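Local coordinates for protein eukaryotic translation initiation factor 4 gamma 2 (Homo sapiens, PDB 4IUL) that probably takes part in translation initiation through its HEAT-repeat MIF4G domain, which interacts with the RNA helicase eIF4A, at residues 200-204 against 242-246; 177-181 against 195-199. All blocks are in the same frame, centred on the assembly; numbering follows the deposited sequence.

Helix 193-210 of this MIF4G domain, an all-helical HEAT-type array, packs against two other helices over ten consecutive residues, 195-204. Its earlier part, 195-199, packs antiparallel on helix 170-181 in contact 2; the next turn, 200-204, runs nearly parallel to helix 237-251 in contact 1. Along the chain contact 2 closes before contact 1 opens, yet their centres lie only about 10 Å apart. They touch through Ile177, whose CG1 is 4.1 Å from Ile202 CG2 and whose CD1 is 4.1 Å from Met203 SD. The shared helix thus joins helices 170-181 and 237-251, and the three pack continuously.

Contact 1: residues 200-204 against 242-246; sequences CQIMR and LLQDT
Two helices of the HEAT-repeat array, 193-210 and 237-251, run side by side in nearly the same direction here, with Cys200 pointing into the groove between Leu242, Leu243 and Thr246. The local axes are 10.4 Å apart and cross at 17°. Cys200 CB lies against Leu242 CD1 at 3.3 Å, tighter than usual for two carbons, while its sulfur leans on Leu243, SG to CD2 3.6 Å. Thr246 turns its two branches to different tasks. With chi1 near -62°, OG1 stands beside the backbone N, 3.6 Å from Cys200 CB, and makes a 3.0 Å hydrogen bond to Leu242 O, which also accepts from Thr246 N. The other branch, CG2, meets Met203 CG at 3.9 Å, the side chains crossing at about a right angle, and Phe223 and Met226 of helix 216-227 touch the same threonine. Were the threonine replaced by alanine, Leu242 O would probably keep only the backbone donor of these two, and a gap is likely to open beside Cys200 and Met203. At the exposed margin Arg204 NH1 forms a salt bridge to Asp245 OD2 of 3.1 Å, guanidinium and carboxylate planes being 20° apart. A largely buried row centred on Cys200, Met203, Leu243 and Thr246, with Leu242 and an ion pair toward solvent, is consistent with the side-by-side helix packing of a HEAT-type array.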
loop_
_atom_site.group_PDB
_atom_site.type_symbol
_atom_site.label_atom_id
_atom_site.label_comp_id
_atom_site.label_asym_id
_atom_site.label_seq_id
_atom_site.Cartn_x
_atom_site.Cartn_y
_atom_site.Cartn_z
ATOM N N CYS A 200 2.137 -2.321 -13.508
ATOM C CA CYS A 200 2.976 -1.319 -14.148
ATOM C C CYS A 200 3.082 -0.068 -13.281
ATOM O O CYS A 200 4.109 0.603 -13.279
ATOM C CB CYS A 200 2.433 -0.976 -15.540
ATOM S SG CYS A 200 2.636 -2.335 -16.736
ATOM N N GLN A 201 2.023 0.240 -12.540
ATOM C CA GLN A 201 2.022 1.400 -11.658
ATOM C C GLN A 201 3.080 1.180 -10.581
ATOM O O GLN A 201 3.976 2.004 -10.398
ATOM C CB GLN A 201 0.655 1.563 -10.995
ATOM C CG GLN A 201 0.566 2.770 -10.088
ATOM C CD GLN A 201 0.729 4.069 -10.854
ATOM O OE1 GLN A 201 -0.163 4.475 -11.602
ATOM N NE2 GLN A 201 1.876 4.722 -10.683
ATOM N N ILE A 202 2.959 0.057 -9.873
ATOM C CA ILE A 202 3.899 -0.322 -8.819
ATOM C C ILE A 202 5.323 -0.335 -9.352
ATOM O O ILE A 202 6.233 0.223 -8.743
ATOM C CB ILE A 202 3.575 -1.735 -8.262
ATOM C CG1 ILE A 202 2.499 -1.633 -7.184
ATOM C CG2 ILE A 202 4.836 -2.393 -7.709
ATOM C CD1 ILE A 202 2.918 -0.804 -5.983
ATOM N N MET A 203 5.504 -0.976 -10.498
ATOM C CA MET A 203 6.813 -1.078 -11.121
ATOM C C MET A 203 7.458 0.293 -11.381
ATOM O O MET A 203 8.662 0.456 -11.177
ATOM C CB MET A 203 6.696 -1.879 -12.423
ATOM C CG MET A 203 7.882 -2.776 -12.725
ATOM S SD MET A 203 8.146 -4.117 -11.536
ATOM C CE MET A 203 9.538 -3.531 -10.722
ATOM N N ARG A 204 6.672 1.279 -11.820
ATOM C CA ARG A 204 7.220 2.616 -12.082
ATOM C C ARG A 204 7.494 3.375 -10.788
ATOM O O ARG A 204 8.330 4.275 -10.760
ATOM C CB ARG A 204 6.268 3.459 -12.941
ATOM C CG ARG A 204 6.033 2.923 -14.345
ATOM C CD ARG A 204 5.234 3.913 -15.187
ATOM N NE ARG A 204 6.052 5.030 -15.657
ATOM C CZ ARG A 204 6.909 4.953 -16.673
ATOM N NH1 ARG A 204 7.062 3.812 -17.335
ATOM N NH2 ARG A 204 7.619 6.017 -17.026
ATOM N N LEU A 242 1.232 -0.554 -22.289
ATOM C CA LEU A 242 1.666 -0.119 -20.967
ATOM C C LEU A 242 2.772 -1.054 -20.484
ATOM O O LEU A 242 3.687 -0.636 -19.774
ATOM C CB LEU A 242 0.487 -0.152 -19.991
ATOM C CG LEU A 242 0.426 0.948 -18.931
ATOM C CD1 LEU A 242 1.713 0.952 -18.121
ATOM C CD2 LEU A 242 0.223 2.294 -19.602
ATOM N N LEU A 243 2.684 -2.321 -20.875
ATOM C CA LEU A 243 3.694 -3.294 -20.487
ATOM C C LEU A 243 4.975 -3.019 -21.263
ATOM O O LEU A 243 6.068 -3.038 -20.696
ATOM C CB LEU A 243 3.204 -4.721 -20.765
ATOM C CG LEU A 243 2.058 -5.250 -19.894
ATOM C CD1 LEU A 243 1.502 -6.540 -20.488
ATOM C CD2 LEU A 243 2.557 -5.471 -18.468
ATOM N N GLN A 244 4.833 -2.751 -22.560
ATOM C CA GLN A 244 5.977 -2.468 -23.420
ATOM C C GLN A 244 6.760 -1.252 -22.949
ATOM O O GLN A 244 7.988 -1.235 -23.015
ATOM C CB GLN A 244 5.527 -2.241 -24.865
ATOM C CG GLN A 244 4.895 -3.452 -25.529
ATOM C CD GLN A 244 4.617 -3.231 -27.010
ATOM O OE1 GLN A 244 4.054 -4.097 -27.686
ATOM N NE2 GLN A 244 5.017 -2.068 -27.522
ATOM N N ASP A 245 6.052 -0.232 -22.475
ATOM C CA ASP A 245 6.721 0.975 -22.010
ATOM C C ASP A 245 7.480 0.736 -20.705
ATOM O O ASP A 245 8.532 1.330 -20.475
ATOM C CB ASP A 245 5.711 2.110 -21.814
ATOM C CG ASP A 245 6.381 3.429 -21.454
ATOM O OD1 ASP A 245 7.141 3.959 -22.298
ATOM O OD2 ASP A 245 6.155 3.931 -20.330
ATOM N N THR A 246 6.942 -0.132 -19.852
ATOM C CA THR A 246 7.583 -0.444 -18.578
ATOM C C THR A 246 8.844 -1.273 -18.820
ATOM O O THR A 246 9.905 -0.978 -18.281
ATOM C CB THR A 246 6.620 -1.216 -17.652
ATOM O OG1 THR A 246 5.484 -0.394 -17.361
ATOM C CG2 THR A 246 7.308 -1.589 -16.349
#

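Contact 2: residues 177-181 against 195-199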
loop_
_atom_site.group_PDB
_atom_site.type_symbol
_atom_site.label_atom_id
_atom_site.label_comp_id
_atom_site.label_asym_id
_atom_site.label_seq_id
_atom_site.Cartn_x
_atom_site.Cartn_y
_atom_site.Cartn_z
ATOM N N ILE A 177 3.729 -7.902 -6.175
ATOM C CA ILE A 177 4.078 -8.174 -7.563
ATOM C C ILE A 177 3.769 -9.617 -7.950
ATOM O O ILE A 177 3.253 -9.876 -9.032
ATOM C CB ILE A 177 5.580 -7.909 -7.828
ATOM C CG1 ILE A 177 5.863 -6.407 -7.732
ATOM C CG2 ILE A 177 5.984 -8.470 -9.201
ATOM C CD1 ILE A 177 7.309 -6.039 -7.961
ATOM N N LYS A 178 4.089 -10.546 -7.059
ATOM C CA LYS A 178 3.858 -11.963 -7.313
ATOM C C LYS A 178 2.387 -12.306 -7.511
ATOM O O LYS A 178 2.051 -13.107 -8.385
ATOM C CB LYS A 178 4.423 -12.811 -6.170
ATOM C CG LYS A 178 4.220 -14.303 -6.377
ATOM C CD LYS A 178 4.970 -15.144 -5.348
ATOM C CE LYS A 178 4.812 -16.633 -5.653
ATOM N NZ LYS A 178 5.522 -17.481 -4.664
ATOM N N THR A 179 1.511 -11.709 -6.706
ATOM C CA THR A 179 0.088 -11.995 -6.830
ATOM C C THR A 179 -0.514 -11.381 -8.093
ATOM O O THR A 179 -1.444 -11.937 -8.673
ATOM C CB THR A 179 -0.703 -11.496 -5.597
ATOM O OG1 THR A 179 -0.621 -10.072 -5.512
ATOM C CG2 THR A 179 -0.136 -12.100 -4.325
ATOM N N LEU A 180 0.023 -10.243 -8.520
ATOM C CA LEU A 180 -0.482 -9.577 -9.715
ATOM C C LEU A 180 -0.111 -10.292 -11.015
ATOM O O LEU A 180 -0.869 -10.240 -11.983
ATOM C CB LEU A 180 0.002 -8.123 -9.766
ATOM C CG LEU A 180 -0.540 -7.169 -8.693
ATOM C CD1 LEU A 180 -0.061 -5.748 -8.984
ATOM C CD2 LEU A 180 -2.067 -7.218 -8.679
ATOM N N LEU A 181 1.042 -10.958 -11.033
ATOM C CA LEU A 181 1.498 -11.678 -12.218
ATOM C C LEU A 181 1.046 -13.139 -12.248
ATOM O O LEU A 181 1.111 -13.793 -13.293
ATOM C CB LEU A 181 3.025 -11.640 -12.311
ATOM C CG LEU A 181 3.706 -10.375 -12.829
ATOM C CD1 LEU A 181 5.213 -10.498 -12.653
ATOM C CD2 LEU A 181 3.353 -10.168 -14.293
ATOM N N ASP A 195 -5.375 -5.731 -13.365
ATOM C CA ASP A 195 -4.375 -6.364 -12.518
ATOM C C ASP A 195 -2.994 -6.023 -13.082
ATOM O O ASP A 195 -2.079 -5.645 -12.344
ATOM C CB ASP A 195 -4.586 -7.878 -12.493
ATOM C CG ASP A 195 -5.269 -8.348 -11.221
ATOM O OD1 ASP A 195 -6.068 -7.574 -10.645
ATOM O OD2 ASP A 195 -5.013 -9.496 -10.798
ATOM N N LEU A 196 -2.858 -6.141 -14.400
ATOM C CA LEU A 196 -1.603 -5.838 -15.071
ATOM C C LEU A 196 -1.327 -4.339 -15.089
ATOM O O LEU A 196 -0.172 -3.916 -15.083
ATOM C CB LEU A 196 -1.620 -6.390 -16.499
ATOM C CG LEU A 196 -1.389 -7.900 -16.598
ATOM C CD1 LEU A 196 -1.562 -8.378 -18.033
ATOM C CD2 LEU A 196 0.011 -8.210 -16.105
ATOM N N GLU A 197 -2.385 -3.532 -15.102
ATOM C CA GLU A 197 -2.221 -2.085 -15.117
ATOM C C GLU A 197 -1.674 -1.618 -13.766
ATOM O O GLU A 197 -0.880 -0.681 -13.697
ATOM C CB GLU A 197 -3.558 -1.392 -15.402
ATOM C CG GLU A 197 -3.420 0.071 -15.803
ATOM C CD GLU A 197 -4.757 0.793 -15.878
ATOM O OE1 GLU A 197 -5.752 0.170 -16.311
ATOM O OE2 GLU A 197 -4.809 1.990 -15.516
ATOM N N CYS A 198 -2.117 -2.274 -12.696
ATOM C CA CYS A 198 -1.667 -1.948 -11.347
ATOM C C CYS A 198 -0.176 -2.287 -11.244
ATOM O O CYS A 198 0.611 -1.505 -10.717
ATOM C CB CYS A 198 -2.470 -2.761 -10.328
ATOM S SG CYS A 198 -2.161 -2.402 -8.575
ATOM N N LEU A 199 0.200 -3.455 -11.765
ATOM C CA LEU A 199 1.588 -3.908 -11.745
ATOM C C LEU A 199 2.523 -2.874 -12.365
ATOM O O LEU A 199 3.579 -2.575 -11.813
ATOM C CB LEU A 199 1.731 -5.235 -12.491
ATOM C CG LEU A 199 3.167 -5.698 -12.745
ATOM C CD1 LEU A 199 3.859 -5.997 -11.423
ATOM C CD2 LEU A 199 3.155 -6.927 -13.627
#
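Asp195 O receives the backbone N of Leu199 at 3.2 Å, the ordinary i to i+4 bond of a helix, and the isobutyl group of Leu180 rests against the same carbonyl from across the contact, CD1 being 3.9 Å from the oxygen. The two segments belong to successive helices, 170-181 and 193-210, joined by a loop; such antiparallel pairs are common in HEAT-type folds. Their local axes approach to 9.3 Å with 148° between chain directions, and the backbones are nearest where Leu180 faces Asp195.

Leu180, near the end of helix 170-181, is the main contributor from that side. Its CD1 rests against the backbone of Leu199, 3.6 Å from Leu199 N, and also touches the sulfur of Cys198 at 4.0 Å. Its other methyl lies beside the carboxylate carbon of Asp195, CD2 to CG 4.2 Å. Leu153 and Ile156 of helix 141-163 cover this leucine as well, so that a third helix seals the flank of the pair.

Leu199 answers from the second helix. Because CG is anti to the backbone N, chi1 170°, the branched end extends across the interface and its methyls divide between two partners. One goes to Ile177, the side chains crossing at about a right angle, and the other to Leu181, which also brushes Leu196 more loosely. Tyr222 of helix 216-227 borders Ile177 and Leu181, while the carbonyl of Leu181 is hydrogen-bonded by Arg225. The side chains meet mainly through apolar groups, the Asp195 carboxylate beside Leu180 being the exception. Ile177 CG2 lies 3.9 Å from Leu199 CD1, whereas Leu199 CD2 is pressed to 3.3 Å from Leu181 CD2, closer than usual for two methyl carbons.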